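Local coordinates for protein polyguluronate lyase (Corynebacterium sp., PDB 1UAI) that probably cleaves the poly(alpha-L-guluronate) blocks of alginate, acting as a polysaccharide lyase with a jelly-roll beta-sandwich fold, at residues E108-L113 and C200-P205; A58-V63 and S208-Q213; W88-G93 and S186-K191; D124-R129 and G167-Y172; E101-L106 and T156-K161. One frame throughout, in Å; residues are numbered along the deposited sequence.

Interaction 1. Residues E108-L113 and C200-P205; sequences EVKPHL and CSNSSP
Val109 and Ser203 mark the closest backbone approach, 5.4 Å between their CA atoms, and the two irregular segments run past each other there without strand pairing. The polar link is Ser203 OG, which donates to Glu108 O at 2.7 Å. With OG anti to its own backbone N (chi1 177°), the hydroxyl stands above the carbonyl plane of Glu108, while Lys110 N takes the same oxygen from the opposite face. In the jelly roll this joins the turn leading into strand 112-119 to the loop between strands 194-196 and 211-223, a loop fastened on itself by the Cys200-Cys206 disulfide. Asn210 also donates to Ser203 OG, and its OD1 accepts from Glu108 N. Around this link aliphatic carbons pack against polar backbone and amide atoms: Glu108 CB meets Ser204 O at 3.3 Å, and the two methyls of Val109 part, CG1 reaching Asn202 O at 3.7 Å and CG2 lying by Ser204 O. Lys110 and Asn202 cross obliquely, with Lys110 CD 3.6 Å from Asn202 ND2. The ammonium then bends off at chi4 (-63°) to donate to His112 ND1 at 2.9 Å and to Gln197 O, while the Asn202 amide is engaged by Asn199 and Tyr70.

Interaction 2. Residues A58-V63 and S208-Q213; sequences AAVNGV and SSNYGQ
Ala58 and Gly212 form an antiparallel hydrogen-bonded pair: Ala58 N donates to Gly212 O and Gly212 N donates to Ala58 O, each at 3.0 Å and nearly straight. The first N-H lies close to the line of its acceptor carbonyl, whereas the second stands well above the plane of the Ala58 carbonyl. One step on, Ala59 and Tyr211 make a non-hydrogen-bonded pair, and beyond it Val60 N donates to Asn210 O at 2.9 Å. Further out, Asn61 ND2 donates to Ser208 OG at 3.2 Å, with the oxygen in the plane of the amide. A water completes this corner, giving a proton to Asn61 OD1 at 2.7 Å while also bonded to Ser208 OG.

Ala59 CB sits against Ser208 CA at 3.5 Å and against Tyr211 CB at 3.8 Å. The Tyr211 ring itself swings off, with CG between the backbone N and the carbonyl carbon (chi1 63°), to stack on His105 and meet Arg57 in a cation-pi contact. Val60 lays both methyls against the Asn210 amide, CG2 lying 3.6 Å from ND2 and CG1 nearer OD1. The amide is held from the loop side as well, Pro205 O accepting a hydrogen bond from ND2. After Ala59 the chain turns away in a type I beta turn, Ala59 to Gly62. The arrangement is that of neighbouring antiparallel strands, 54-59 and 211-223, at the point where their pairing runs out into the connecting loops of a jelly-roll sandwich.

Interaction 3. Residues W88-G93 and S186-K191; sequences WSATSG and SGNYFK
Trp88 and Asn188 form a single antiparallel bridge that ties the loop leading toward strand 95-105 to the turn just ahead of strand 189-192. Because Gly187 and Asn188 both face Trp88, the bridge is a G1 beta bulge, with glycine at the position of positive phi. Trp88 N donates to Asn188 O at 2.9 Å, and Asn188 N returns a bond to Trp88 O at 3.0 Å. The Asn188 side chain adds a third: ND2 reaches the same Trp88 O at 3.1 Å, somewhat out of the carbonyl plane. Trp88 CG lies between the backbone N and the carbonyl carbon (chi1 39°); the six-membered ring has Asn188 CB over its face, 3.5 Å from the centroid, a CH-pi contact. Beyond it, Trp88 CZ2 stands over the centre of the Phe190 ring, 3.4 Å from CZ, with the two ring planes inclined at 45°. At the outer rim one water joins Ala90 N, Thr91 OG1 and Ser186 OG. Elsewhere Trp88 NE1 bonds to Glu77, and Asn188 OD1 accepts from His183. Asn188 is thus gripped through backbone and amide alike, and the buried indole has its N-H satisfied while its carbon surface does the packing.

Interaction 4. Residues D124-R129 and G167-Y172; sequences DVTVFR and GKIKVY
Thr126 and Ile169 lie at the closest backbone approach, yet their CA atoms are 8.7 Å apart: strands 124-129 and 168-172 face each other across the sandwich. Their axes come to 9.7 Å and run almost exactly parallel, 3° apart, and no hydrogen bond passes between them. Side chains fill the gap.

A classic beta bulge, in which Val125 and Thr126 both face Ile118, goes with both side chains pointing at the opposite sheet. Val125 reaches across with CG1, anti to its backbone N (chi1 -180°), and touches Ile169 CD1 at 3.6 Å, the two chains passing at a slant. Thr126 meets Ile169 tip to tip, its CG2 4.1 Å from CD1, while its hydroxyl serves Thr138 O in its own sheet. Ile169 CD1 thus touches both residues of the bulge, and Ile169 CG2 lies equally close to the Thr126 methyl. Farther along, Phe128 and Val171 slide past each other in opposite directions, and Phe128 CZ comes to 3.6 Å from Val171 CG1. The same ring carbon lies 3.5 Å from Tyr172 O, which sits at the ring edge, in its plane.

The neighbours close this buried layer. Ile137 of strand 134-139 touches Thr126, Phe128 and Val171. On the other side Phe162 of strand 158-165 packs on Thr126 and Val171, and Phe128 makes edge-to-face contacts with both Phe162 and Phe99. The pair thus belongs to the hydrophobic interior between the two sheets, strand 124-131 on one and strand 168-173 on the other.

Interaction 5. Residues E101-L106 and T156-K161; sequences EAFNHL and TVFEGK
Thr156 O leans on Ala102, 3.4 Å from the methyl CB, and also receives a CA-H...O contact from Ala102 CA; the same oxygen accepts from Tyr152 OH. Next, Val157 turns its CA toward Glu101 O at 3.4 Å, a second CA-H...O contact, and its CG2 rests 4.0 Å from Ala102 CB. Phe158 then closes a proper antiparallel hydrogen-bonded pair: Phe158 N donates to Glu101 O at 3.0 Å, and Glu101 N to Phe158 O at 3.1 Å. In both residues CG sits between the backbone N and the carbonyl carbon (chi1 67° each), and the side chains lie side by side, pointing the same way. Phe158 CZ touches Glu101 CG at 3.6 Å, with the carboxylate plane nearly perpendicular to the ring. Phe103 meets the same ring rim to rim, CE2 to CE2 at 3.6 Å, the planes only 18° apart. From Glu159 onward strand 158-165 continues beside strand 95-105 in the seven-stranded sheet of the jelly roll. The directional hold is the two reciprocal N-H...O bonds, with a CA-H added at Glu101 O; the side chains, including carboxylate OE2 beside Phe158 CZ, contribute van der Waals contact without a stack.

In the fold
Interactions 2, 4 and 5 are buried. Interactions 2 and 5 both pair strands within the seven-stranded sheet and share its middle: strand 211-223 of interaction 2 borders strand 95-105 of interaction 5, and Gln213 O takes the N-H of Asn104. Interaction 4 instead spans the two sheets, has no hydrogen bond across it and rests mainly on apolar side chains; it meets interaction 5 where Phe128 packs on Phe158. Interaction 1 lies at the surface, loop against loop, and joins interaction 2 through the Asn210 amide. The centres of interactions 1 and 3 are about 32 Å apart; interaction 3, partly buried, mixes backbone bonds with aromatic packing and touches interaction 4 through Ala90 and Gly167.

Interaction 1. Residues E108-L113 and C200-P205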
# COMPACT_ATOMS: atom_id res chain seq x y z
N GLU A 108 -13.39 11.05 5.66
CA GLU A 108 -14.31 11.47 6.70
C GLU A 108 -15.12 10.29 7.23
O GLU A 108 -15.24 9.26 6.55
CB GLU A 108 -15.29 12.51 6.14
CG GLU A 108 -14.65 13.82 5.70
CD GLU A 108 -14.12 14.63 6.86
OE1 GLU A 108 -14.86 14.80 7.85
OE2 GLU A 108 -12.96 15.09 6.79
N VAL A 109 -15.65 10.44 8.44
CA VAL A 109 -16.50 9.45 9.09
C VAL A 109 -15.85 8.12 9.48
O VAL A 109 -15.97 7.68 10.62
CB VAL A 109 -17.74 9.14 8.21
CG1 VAL A 109 -18.73 8.30 8.99
CG2 VAL A 109 -18.39 10.44 7.76
N LYS A 110 -15.19 7.48 8.52
CA LYS A 110 -14.51 6.20 8.71
C LYS A 110 -13.07 6.48 8.28
O LYS A 110 -12.68 6.16 7.16
CB LYS A 110 -15.16 5.14 7.82
CG LYS A 110 -14.69 3.71 8.06
CD LYS A 110 -15.48 2.74 7.19
CE LYS A 110 -15.14 1.29 7.50
NZ LYS A 110 -13.72 0.96 7.21
N PRO A 111 -12.27 7.09 9.17
CA PRO A 111 -10.87 7.44 8.89
C PRO A 111 -9.92 6.25 8.88
O PRO A 111 -8.99 6.19 9.69
CB PRO A 111 -10.57 8.43 10.01
CG PRO A 111 -11.30 7.82 11.16
CD PRO A 111 -12.64 7.42 10.56
N HIS A 112 -10.15 5.33 7.95
CA HIS A 112 -9.36 4.11 7.84
C HIS A 112 -8.57 4.07 6.53
O HIS A 112 -9.13 4.30 5.45
CB HIS A 112 -10.29 2.90 7.92
CG HIS A 112 -11.09 2.83 9.18
ND1 HIS A 112 -12.03 1.84 9.40
CD2 HIS A 112 -11.09 3.61 10.29
CE1 HIS A 112 -12.57 2.01 10.60
NE2 HIS A 112 -12.02 3.08 11.16
N LEU A 113 -7.29 3.74 6.63
CA LEU A 113 -6.41 3.73 5.46
C LEU A 113 -5.29 2.70 5.61
O LEU A 113 -4.64 2.62 6.65
CB LEU A 113 -5.83 5.14 5.30
CG LEU A 113 -4.79 5.44 4.22
CD1 LEU A 113 -5.35 5.11 2.84
CD2 LEU A 113 -4.41 6.91 4.30
N CYS A 200 -18.43 5.59 -0.72
CA CYS A 200 -19.62 6.42 -0.53
C CYS A 200 -20.75 5.80 0.28
O CYS A 200 -21.70 6.49 0.65
CB CYS A 200 -20.10 6.93 -1.88
SG CYS A 200 -18.87 8.07 -2.60
N SER A 201 -20.65 4.51 0.58
CA SER A 201 -21.68 3.85 1.37
C SER A 201 -21.46 4.09 2.86
O SER A 201 -22.41 4.07 3.64
CB SER A 201 -21.69 2.34 1.10
OG SER A 201 -20.64 1.68 1.78
N ASN A 202 -20.21 4.33 3.26
CA ASN A 202 -19.93 4.55 4.68
C ASN A 202 -19.12 5.81 5.00
O ASN A 202 -18.61 5.95 6.12
CB ASN A 202 -19.25 3.33 5.30
CG ASN A 202 -18.05 2.84 4.50
OD1 ASN A 202 -17.40 3.61 3.80
ND2 ASN A 202 -17.74 1.55 4.63
N SER A 203 -19.01 6.71 4.04
CA SER A 203 -18.29 7.96 4.23
C SER A 203 -18.91 9.05 3.37
O SER A 203 -19.21 8.82 2.19
CB SER A 203 -16.81 7.81 3.87
OG SER A 203 -16.13 9.05 4.00
N SER A 204 -19.12 10.22 3.95
CA SER A 204 -19.70 11.35 3.23
C SER A 204 -18.82 12.56 3.51
O SER A 204 -18.19 12.64 4.57
CB SER A 204 -21.13 11.60 3.71
OG SER A 204 -21.19 11.76 5.12
N PRO A 205 -18.76 13.52 2.58
CA PRO A 205 -19.47 13.53 1.29
C PRO A 205 -18.88 12.58 0.25
O PRO A 205 -17.72 12.16 0.35
CB PRO A 205 -19.35 14.98 0.86
CG PRO A 205 -17.98 15.33 1.34
CD PRO A 205 -17.96 14.74 2.74

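Interaction 2. Residues A58-V63 and S208-Q213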
# COMPACT_ATOMS: atom_id res chain seq x y z
N ALA A 58 -6.40 8.19 -2.88
CA ALA A 58 -7.60 7.48 -3.31
C ALA A 58 -8.78 8.03 -2.52
O ALA A 58 -8.84 7.91 -1.29
CB ALA A 58 -7.45 5.98 -3.07
N ALA A 59 -9.72 8.64 -3.24
CA ALA A 59 -10.91 9.23 -2.63
C ALA A 59 -12.02 8.19 -2.47
O ALA A 59 -12.04 7.18 -3.16
CB ALA A 59 -11.40 10.40 -3.48
N VAL A 60 -12.95 8.47 -1.57
CA VAL A 60 -14.04 7.53 -1.29
C VAL A 60 -14.94 7.22 -2.48
O VAL A 60 -15.61 6.18 -2.50
CB VAL A 60 -14.92 8.03 -0.12
CG1 VAL A 60 -14.05 8.24 1.12
CG2 VAL A 60 -15.65 9.31 -0.49
N ASN A 61 -14.95 8.10 -3.48
CA ASN A 61 -15.78 7.90 -4.67
C ASN A 61 -14.94 7.30 -5.80
O ASN A 61 -15.37 7.26 -6.95
CB ASN A 61 -16.39 9.23 -5.12
CG ASN A 61 -15.34 10.20 -5.62
OD1 ASN A 61 -14.16 10.08 -5.30
ND2 ASN A 61 -15.77 11.19 -6.40
N GLY A 62 -13.75 6.82 -5.46
CA GLY A 62 -12.87 6.25 -6.46
C GLY A 62 -13.40 4.99 -7.11
O GLY A 62 -14.27 4.31 -6.57
N VAL A 63 -12.87 4.69 -8.29
CA VAL A 63 -13.27 3.51 -9.04
C VAL A 63 -12.79 2.27 -8.30
O VAL A 63 -11.65 2.23 -7.81
CB VAL A 63 -12.67 3.53 -10.46
CG1 VAL A 63 -13.03 2.25 -11.20
CG2 VAL A 63 -13.19 4.75 -11.22
N SER A 208 -14.36 13.62 -4.42
CA SER A 208 -12.95 13.34 -4.60
C SER A 208 -12.11 14.12 -3.59
O SER A 208 -10.91 13.90 -3.48
CB SER A 208 -12.51 13.68 -6.03
OG SER A 208 -13.11 12.79 -6.96
N SER A 209 -12.74 15.03 -2.85
CA SER A 209 -12.04 15.82 -1.84
C SER A 209 -12.05 15.12 -0.48
O SER A 209 -11.49 15.62 0.49
CB SER A 209 -12.68 17.21 -1.71
OG SER A 209 -14.01 17.11 -1.24
N ASN A 210 -12.72 13.97 -0.43
CA ASN A 210 -12.82 13.14 0.77
C ASN A 210 -11.93 11.95 0.44
O ASN A 210 -12.35 11.04 -0.28
CB ASN A 210 -14.28 12.71 0.95
CG ASN A 210 -14.50 11.86 2.18
OD1 ASN A 210 -13.56 11.54 2.91
ND2 ASN A 210 -15.75 11.49 2.43
N TYR A 211 -10.72 11.93 0.99
CA TYR A 211 -9.77 10.89 0.61
C TYR A 211 -8.72 10.47 1.61
O TYR A 211 -8.50 11.11 2.64
CB TYR A 211 -9.04 11.37 -0.65
CG TYR A 211 -8.22 12.64 -0.42
CD1 TYR A 211 -6.93 12.59 0.11
CD2 TYR A 211 -8.76 13.90 -0.71
CE1 TYR A 211 -6.19 13.75 0.34
CE2 TYR A 211 -8.03 15.07 -0.48
CZ TYR A 211 -6.75 14.99 0.04
OH TYR A 211 -6.03 16.14 0.25
N GLY A 212 -8.06 9.37 1.26
CA GLY A 212 -6.96 8.86 2.04
C GLY A 212 -5.74 9.11 1.17
O GLY A 212 -5.81 9.03 -0.06
N GLN A 213 -4.62 9.44 1.80
CA GLN A 213 -3.39 9.69 1.06
C GLN A 213 -2.18 9.22 1.85
O GLN A 213 -2.12 9.39 3.07
CB GLN A 213 -3.22 11.18 0.75
CG GLN A 213 -1.90 11.52 0.06
CD GLN A 213 -1.82 12.98 -0.34
OE1 GLN A 213 -2.63 13.47 -1.12
NE2 GLN A 213 -0.83 13.68 0.20
O HOH W 1 -12.08 10.11 -7.07

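Interaction 3. Residues W88-G93 and S186-K191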
# COMPACT_ATOMS: atom_id res chain seq x y z
N TRP A 88 5.39 -15.61 -4.13
CA TRP A 88 6.40 -16.33 -3.38
C TRP A 88 5.89 -17.09 -2.17
O TRP A 88 4.80 -16.83 -1.65
CB TRP A 88 7.54 -15.38 -2.96
CG TRP A 88 7.11 -14.01 -2.54
CD1 TRP A 88 6.99 -12.91 -3.33
CD2 TRP A 88 6.73 -13.61 -1.22
NE1 TRP A 88 6.55 -11.84 -2.58
CE2 TRP A 88 6.38 -12.24 -1.29
CE3 TRP A 88 6.64 -14.27 0.02
CZ2 TRP A 88 5.96 -11.52 -0.17
CZ3 TRP A 88 6.21 -13.55 1.13
CH2 TRP A 88 5.88 -12.18 1.03
N SER A 89 6.70 -18.05 -1.75
CA SER A 89 6.41 -18.93 -0.63
C SER A 89 6.74 -18.34 0.73
O SER A 89 7.66 -17.54 0.86
CB SER A 89 7.20 -20.23 -0.81
OG SER A 89 7.17 -21.03 0.36
N ALA A 90 5.98 -18.75 1.74
CA ALA A 90 6.21 -18.28 3.10
C ALA A 90 7.05 -19.31 3.86
O ALA A 90 7.55 -19.02 4.95
CB ALA A 90 4.88 -18.05 3.81
N THR A 91 7.21 -20.50 3.28
CA THR A 91 7.96 -21.58 3.91
C THR A 91 9.30 -21.90 3.25
O THR A 91 10.05 -22.76 3.72
CB THR A 91 7.13 -22.88 3.95
OG1 THR A 91 6.75 -23.24 2.61
CG2 THR A 91 5.89 -22.70 4.80
N SER A 92 9.60 -21.20 2.16
CA SER A 92 10.85 -21.39 1.44
C SER A 92 11.40 -20.01 1.11
O SER A 92 10.67 -19.17 0.58
CB SER A 92 10.61 -22.16 0.13
OG SER A 92 11.73 -22.09 -0.73
N GLY A 93 12.66 -19.77 1.44
CA GLY A 93 13.28 -18.49 1.16
C GLY A 93 13.02 -17.42 2.20
O GLY A 93 12.32 -17.64 3.19
N SER A 186 1.50 -20.18 0.07
CA SER A 186 2.36 -19.59 -0.94
C SER A 186 1.51 -18.58 -1.71
O SER A 186 0.41 -18.25 -1.27
CB SER A 186 2.91 -20.66 -1.88
OG SER A 186 3.78 -21.55 -1.19
N GLY A 187 2.02 -18.10 -2.84
CA GLY A 187 1.28 -17.14 -3.63
C GLY A 187 1.22 -15.75 -3.01
O GLY A 187 0.31 -14.97 -3.28
N ASN A 188 2.21 -15.44 -2.17
CA ASN A 188 2.27 -14.14 -1.50
C ASN A 188 2.93 -13.08 -2.37
O ASN A 188 3.73 -13.39 -3.26
CB ASN A 188 3.06 -14.25 -0.20
CG ASN A 188 2.47 -15.25 0.75
OD1 ASN A 188 1.42 -15.00 1.35
ND2 ASN A 188 3.13 -16.40 0.90
N TYR A 189 2.60 -11.82 -2.09
CA TYR A 189 3.19 -10.69 -2.79
C TYR A 189 2.99 -9.43 -1.95
O TYR A 189 2.10 -9.37 -1.10
CB TYR A 189 2.59 -10.53 -4.20
CG TYR A 189 1.11 -10.25 -4.27
CD1 TYR A 189 0.62 -8.95 -4.28
CD2 TYR A 189 0.19 -11.30 -4.38
CE1 TYR A 189 -0.74 -8.69 -4.39
CE2 TYR A 189 -1.17 -11.05 -4.49
CZ TYR A 189 -1.63 -9.74 -4.49
OH TYR A 189 -2.98 -9.48 -4.62
N PHE A 190 3.85 -8.45 -2.18
CA PHE A 190 3.81 -7.19 -1.44
C PHE A 190 3.02 -6.10 -2.17
O PHE A 190 2.89 -6.12 -3.40
CB PHE A 190 5.23 -6.66 -1.20
CG PHE A 190 6.07 -7.52 -0.30
CD1 PHE A 190 5.69 -7.75 1.03
CD2 PHE A 190 7.27 -8.06 -0.75
CE1 PHE A 190 6.51 -8.49 1.88
CE2 PHE A 190 8.09 -8.80 0.10
CZ PHE A 190 7.71 -9.01 1.42
N LYS A 191 2.51 -5.16 -1.39
CA LYS A 191 1.80 -4.00 -1.92
C LYS A 191 2.14 -2.80 -1.03
O LYS A 191 2.43 -2.97 0.15
CB LYS A 191 0.27 -4.19 -1.90
CG LYS A 191 -0.23 -5.46 -2.56
CD LYS A 191 -1.69 -5.33 -2.95
CE LYS A 191 -1.83 -4.47 -4.20
NZ LYS A 191 -3.25 -4.18 -4.54
O HOH W 2 4.63 -21.45 1.55

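Interaction 4. Residues D124-R129 and G167-Y172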
# COMPACT_ATOMS: atom_id res chain seq x y z
N ASP A 124 -5.90 -10.39 1.87
CA ASP A 124 -4.81 -9.75 2.59
C ASP A 124 -4.39 -10.64 3.75
O ASP A 124 -5.23 -11.26 4.41
CB ASP A 124 -5.23 -8.36 3.08
CG ASP A 124 -6.44 -8.39 3.98
OD1 ASP A 124 -7.44 -9.05 3.63
OD2 ASP A 124 -6.41 -7.73 5.05
N VAL A 125 -3.08 -10.71 3.99
CA VAL A 125 -2.54 -11.54 5.06
C VAL A 125 -2.26 -10.70 6.30
O VAL A 125 -2.66 -11.06 7.41
CB VAL A 125 -1.24 -12.23 4.58
CG1 VAL A 125 -0.66 -13.11 5.68
CG2 VAL A 125 -1.54 -13.07 3.33
N THR A 126 -1.56 -9.59 6.11
CA THR A 126 -1.25 -8.67 7.20
C THR A 126 -0.92 -7.33 6.54
O THR A 126 -0.24 -7.29 5.52
CB THR A 126 -0.05 -9.16 8.05
OG1 THR A 126 0.30 -8.15 9.00
CG2 THR A 126 1.15 -9.49 7.18
N VAL A 127 -1.44 -6.25 7.11
CA VAL A 127 -1.22 -4.93 6.55
C VAL A 127 -1.01 -3.88 7.64
O VAL A 127 -1.30 -4.11 8.81
CB VAL A 127 -2.45 -4.47 5.69
CG1 VAL A 127 -2.98 -5.63 4.87
CG2 VAL A 127 -3.55 -3.91 6.58
N PHE A 128 -0.48 -2.73 7.23
CA PHE A 128 -0.28 -1.58 8.12
C PHE A 128 -1.55 -0.78 7.89
O PHE A 128 -1.79 -0.26 6.79
CB PHE A 128 0.95 -0.77 7.71
CG PHE A 128 2.25 -1.33 8.22
CD1 PHE A 128 2.96 -0.67 9.23
CD2 PHE A 128 2.78 -2.50 7.69
CE1 PHE A 128 4.17 -1.17 9.70
CE2 PHE A 128 4.00 -3.01 8.16
CZ PHE A 128 4.69 -2.34 9.16
N ARG A 129 -2.37 -0.68 8.93
CA ARG A 129 -3.66 -0.01 8.85
C ARG A 129 -3.83 1.11 9.87
O ARG A 129 -3.71 0.89 11.08
CB ARG A 129 -4.76 -1.06 9.07
CG ARG A 129 -6.18 -0.54 9.05
CD ARG A 129 -7.18 -1.63 9.45
NE ARG A 129 -8.55 -1.14 9.39
CZ ARG A 129 -9.41 -1.40 8.40
NH1 ARG A 129 -9.04 -2.16 7.38
NH2 ARG A 129 -10.62 -0.87 8.42
N GLY A 167 7.75 -20.00 7.50
CA GLY A 167 6.35 -20.04 7.85
C GLY A 167 5.94 -18.99 8.87
O GLY A 167 4.92 -19.13 9.55
N LYS A 168 6.74 -17.93 8.99
CA LYS A 168 6.45 -16.86 9.94
C LYS A 168 6.66 -15.50 9.30
O LYS A 168 7.56 -15.31 8.48
CB LYS A 168 7.38 -16.97 11.15
CG LYS A 168 7.28 -18.27 11.92
CD LYS A 168 5.96 -18.39 12.66
CE LYS A 168 5.93 -19.64 13.53
NZ LYS A 168 4.67 -19.76 14.30
N ILE A 169 5.81 -14.55 9.68
CA ILE A 169 5.92 -13.18 9.18
C ILE A 169 6.28 -12.29 10.37
O ILE A 169 5.53 -12.22 11.34
CB ILE A 169 4.59 -12.67 8.60
CG1 ILE A 169 4.13 -13.56 7.44
CG2 ILE A 169 4.76 -11.22 8.13
CD1 ILE A 169 2.74 -13.22 6.92
N LYS A 170 7.44 -11.65 10.30
CA LYS A 170 7.88 -10.73 11.35
C LYS A 170 7.59 -9.33 10.83
O LYS A 170 8.02 -8.99 9.73
CB LYS A 170 9.38 -10.89 11.60
CG LYS A 170 9.80 -12.26 12.10
CD LYS A 170 9.40 -12.48 13.54
CE LYS A 170 10.01 -13.75 14.10
NZ LYS A 170 9.75 -13.88 15.56
N VAL A 171 6.87 -8.53 11.61
CA VAL A 171 6.52 -7.18 11.19
C VAL A 171 7.15 -6.16 12.14
O VAL A 171 6.96 -6.23 13.35
CB VAL A 171 4.99 -6.98 11.17
CG1 VAL A 171 4.65 -5.68 10.47
CG2 VAL A 171 4.33 -8.16 10.47
N TYR A 172 7.90 -5.21 11.56
CA TYR A 172 8.61 -4.19 12.33
C TYR A 172 8.12 -2.77 12.05
O TYR A 172 7.67 -2.46 10.95
CB TYR A 172 10.10 -4.24 11.99
CG TYR A 172 10.75 -5.58 12.22
CD1 TYR A 172 11.48 -5.83 13.38
CD2 TYR A 172 10.64 -6.60 11.28
CE1 TYR A 172 12.08 -7.07 13.61
CE2 TYR A 172 11.23 -7.84 11.49
CZ TYR A 172 11.95 -8.07 12.66
OH TYR A 172 12.53 -9.29 12.88

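Interaction 5. Residues E101-L106 and T156-K161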
# COMPACT_ATOMS: atom_id res chain seq x y z
N GLU A 101 7.12 5.45 4.86
CA GLU A 101 5.95 6.18 4.38
C GLU A 101 5.33 6.99 5.49
O GLU A 101 5.70 6.88 6.67
CB GLU A 101 4.90 5.20 3.83
CG GLU A 101 4.27 4.30 4.89
CD GLU A 101 3.22 3.35 4.31
OE1 GLU A 101 3.29 3.06 3.10
OE2 GLU A 101 2.35 2.87 5.07
N ALA A 102 4.38 7.83 5.10
CA ALA A 102 3.64 8.64 6.04
C ALA A 102 2.20 8.68 5.55
O ALA A 102 1.95 8.74 4.35
CB ALA A 102 4.21 10.06 6.10
N PHE A 103 1.26 8.61 6.49
CA PHE A 103 -0.16 8.72 6.15
C PHE A 103 -0.39 10.23 6.22
O PHE A 103 -0.08 10.86 7.24
CB PHE A 103 -1.02 8.00 7.19
CG PHE A 103 -0.86 6.50 7.19
CD1 PHE A 103 -1.60 5.70 6.32
CD2 PHE A 103 0.03 5.88 8.07
CE1 PHE A 103 -1.46 4.31 6.33
CE2 PHE A 103 0.17 4.49 8.08
CZ PHE A 103 -0.57 3.71 7.21
N ASN A 104 -0.92 10.82 5.15
CA ASN A 104 -1.13 12.27 5.10
C ASN A 104 -2.56 12.75 5.27
O ASN A 104 -2.78 13.87 5.72
CB ASN A 104 -0.68 12.83 3.74
CG ASN A 104 0.70 12.39 3.33
OD1 ASN A 104 0.88 11.86 2.23
ND2 ASN A 104 1.69 12.61 4.19
N HIS A 105 -3.52 11.92 4.90
CA HIS A 105 -4.91 12.35 4.93
C HIS A 105 -5.81 11.14 5.11
O HIS A 105 -5.50 10.05 4.62
CB HIS A 105 -5.20 13.04 3.59
CG HIS A 105 -6.28 14.08 3.64
ND1 HIS A 105 -7.61 13.77 3.49
CD2 HIS A 105 -6.21 15.42 3.77
CE1 HIS A 105 -8.32 14.89 3.53
NE2 HIS A 105 -7.49 15.90 3.69
N LEU A 106 -6.92 11.34 5.80
CA LEU A 106 -7.87 10.26 6.05
C LEU A 106 -9.27 10.65 5.60
O LEU A 106 -9.64 11.82 5.64
CB LEU A 106 -7.90 9.93 7.54
CG LEU A 106 -6.61 9.35 8.13
CD1 LEU A 106 -6.70 9.32 9.64
CD2 LEU A 106 -6.39 7.95 7.57
N THR A 156 3.84 11.93 9.68
CA THR A 156 5.05 11.44 10.33
C THR A 156 5.56 10.24 9.54
O THR A 156 4.84 9.26 9.34
CB THR A 156 4.80 11.01 11.78
OG1 THR A 156 4.23 12.10 12.52
CG2 THR A 156 6.12 10.62 12.44
N VAL A 157 6.81 10.32 9.10
CA VAL A 157 7.40 9.23 8.35
C VAL A 157 7.90 8.15 9.30
O VAL A 157 8.53 8.44 10.31
CB VAL A 157 8.59 9.72 7.49
CG1 VAL A 157 9.22 8.55 6.75
CG2 VAL A 157 8.12 10.78 6.51
N PHE A 158 7.58 6.90 8.98
CA PHE A 158 8.03 5.77 9.78
C PHE A 158 8.57 4.72 8.82
O PHE A 158 8.29 4.77 7.62
CB PHE A 158 6.89 5.19 10.62
CG PHE A 158 5.80 4.52 9.82
CD1 PHE A 158 5.86 3.17 9.51
CD2 PHE A 158 4.72 5.26 9.36
CE1 PHE A 158 4.86 2.56 8.75
CE2 PHE A 158 3.71 4.67 8.61
CZ PHE A 158 3.78 3.31 8.30
N GLU A 159 9.35 3.80 9.36
CA GLU A 159 9.92 2.74 8.55
C GLU A 159 9.26 1.42 8.95
O GLU A 159 9.31 1.01 10.11
CB GLU A 159 11.43 2.65 8.76
CG GLU A 159 12.11 1.60 7.90
CD GLU A 159 13.63 1.70 7.95
OE1 GLU A 159 14.17 2.73 7.50
OE2 GLU A 159 14.27 0.75 8.45
N GLY A 160 8.61 0.78 7.98
CA GLY A 160 7.98 -0.49 8.24
C GLY A 160 8.76 -1.58 7.54
O GLY A 160 9.44 -1.32 6.54
N LYS A 161 8.68 -2.79 8.06
CA LYS A 161 9.36 -3.91 7.44
C LYS A 161 8.64 -5.22 7.66
O LYS A 161 8.16 -5.50 8.76
CB LYS A 161 10.80 -4.04 7.96
CG LYS A 161 11.58 -5.18 7.31
CD LYS A 161 13.06 -5.19 7.69
CE LYS A 161 13.28 -5.52 9.15
NZ LYS A 161 14.73 -5.64 9.48